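Local coordinates for allantoin racemase (Pseudomonas fluorescens, PDB 5LG5), which catalyses the racemization of allantoin, interconverting its two enantiomers by proton transfer, and belongs to the HyuE (Asp/Glu/hydantoin) racemase family, at the interface of chains A and B. Sequence-based numbering; all coordinates share one arbitrary frame. Chains: chain A/B, Allantoin racemase.

The interface of chains A and B. Residues chain A 229, 231; chain B 43, 45, 49, 118, 147.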
# COMPACT_ATOMS: atom_id res chain seq x y z
N ARG A 229 -29.74 10.90 -9.89
CA ARG A 229 -31.07 10.41 -10.24
C ARG A 229 -32.09 11.45 -9.82
O ARG A 229 -32.07 11.92 -8.68
CB ARG A 229 -31.40 9.08 -9.55
CG ARG A 229 -32.39 8.24 -10.36
CD ARG A 229 -33.08 7.15 -9.56
NE ARG A 229 -33.07 7.39 -8.12
CZ ARG A 229 -34.16 7.64 -7.40
NH1 ARG A 229 -35.35 7.67 -7.99
NH2 ARG A 229 -34.08 7.84 -6.09
N LYS A 231 -35.07 13.14 -8.23
CA LYS A 231 -35.79 12.75 -7.04
C LYS A 231 -36.16 13.99 -6.25
O LYS A 231 -35.78 15.11 -6.61
CB LYS A 231 -34.93 11.84 -6.17
CG LYS A 231 -33.78 12.58 -5.53
CD LYS A 231 -32.87 11.63 -4.79
CE LYS A 231 -32.26 10.67 -5.79
NZ LYS A 231 -31.35 9.72 -5.13
N SER B 43 -33.35 10.51 -0.71
CA SER B 43 -32.41 9.40 -0.60
C SER B 43 -31.06 9.86 -1.10
O SER B 43 -30.98 10.60 -2.08
CB SER B 43 -32.90 8.17 -1.38
OG SER B 43 -32.73 8.36 -2.77
N GLU B 45 -27.82 9.20 -2.97
CA GLU B 45 -27.30 8.23 -3.93
C GLU B 45 -26.20 8.82 -4.81
O GLU B 45 -26.33 8.85 -6.03
CB GLU B 45 -28.43 7.75 -4.86
CG GLU B 45 -29.60 7.07 -4.18
CD GLU B 45 -30.79 6.86 -5.11
OE1 GLU B 45 -30.94 7.65 -6.08
OE2 GLU B 45 -31.55 5.90 -4.91
N GLU B 49 -25.60 14.50 -3.63
CA GLU B 49 -26.55 14.30 -2.53
C GLU B 49 -25.81 14.11 -1.20
O GLU B 49 -26.26 14.58 -0.15
CB GLU B 49 -27.47 13.12 -2.83
CG GLU B 49 -28.35 13.39 -4.06
CD GLU B 49 -29.02 12.15 -4.65
OE1 GLU B 49 -28.86 11.03 -4.12
OE2 GLU B 49 -29.70 12.31 -5.68
N ARG B 118 -23.48 2.89 -8.06
CA ARG B 118 -22.81 4.19 -8.07
C ARG B 118 -22.41 4.68 -6.68
O ARG B 118 -21.60 5.60 -6.54
CB ARG B 118 -23.69 5.25 -8.75
CG ARG B 118 -24.87 5.69 -7.90
CD ARG B 118 -25.62 6.82 -8.59
NE ARG B 118 -24.80 8.03 -8.63
CZ ARG B 118 -25.02 9.05 -9.47
NH1 ARG B 118 -26.01 8.98 -10.34
NH2 ARG B 118 -24.23 10.11 -9.43
N LEU B 147 -34.76 3.70 -1.86
CA LEU B 147 -36.22 3.73 -1.75
C LEU B 147 -36.92 2.48 -2.31
O LEU B 147 -38.06 2.20 -1.93
CB LEU B 147 -36.76 5.00 -2.42
CG LEU B 147 -36.23 6.29 -1.79
CD1 LEU B 147 -36.74 7.53 -2.51
CD2 LEU B 147 -36.58 6.35 -0.31
O HOH W 1 -28.47 10.00 -7.61
O HOH W 2 -30.85 14.17 -6.87
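A:Arg229 and A:Lys231, from the C-terminal segment of chain A, reach B:Glu45 and B:Glu49 of chain B, and charge pairing dominates the patch. NE and NH2 of A:Arg229 both donate to one carboxylate oxygen: NE lies 3.0 Å from B:Glu45 OE1, and NH2 lies 3.1 Å from that same OE1. The oxygen sits in the guanidinium plane, yet the two flat groups are turned 65° apart. NE meets the syn lone pair, whereas NH2 arrives from above the carboxylate plane. The arginine chain bends at chi3 (21°), turning that edge toward the glutamate.

A:Lys231 directs its ammonium between both acids. NZ forms a salt bridge with B:Glu49 OE1 at 3.0 Å, approaching on the syn side but tilted 25° from the carboxylate plane, and lies 3.1 Å from B:Glu49 OE2, so the amine faces both oxygens; its modelled separation from B:Glu45 OE1 is too short to be reliable. At B:Ser43 the hydroxyl OG accepts a hydrogen bond of 3.0 Å from NZ, and the backbone O accepts another from above its carbonyl plane. A:Arg229, with the lysine nearby, may favour the ionised form of B:Glu45.

Water extends the polar network to the backbone. Water 1 lies 2.8 Å from A:Arg229 N and also joins B:Glu45 O and B:Glu49 OE2, while water 2 links A:Arg229 O to B:Glu49 OE2.

Repeated by two-fold symmetry, this ionic clasp appears to anchor the C-terminal segment of one subunit on its neighbour, and may help hold this pair of chains together in the six-chain deposited assembly.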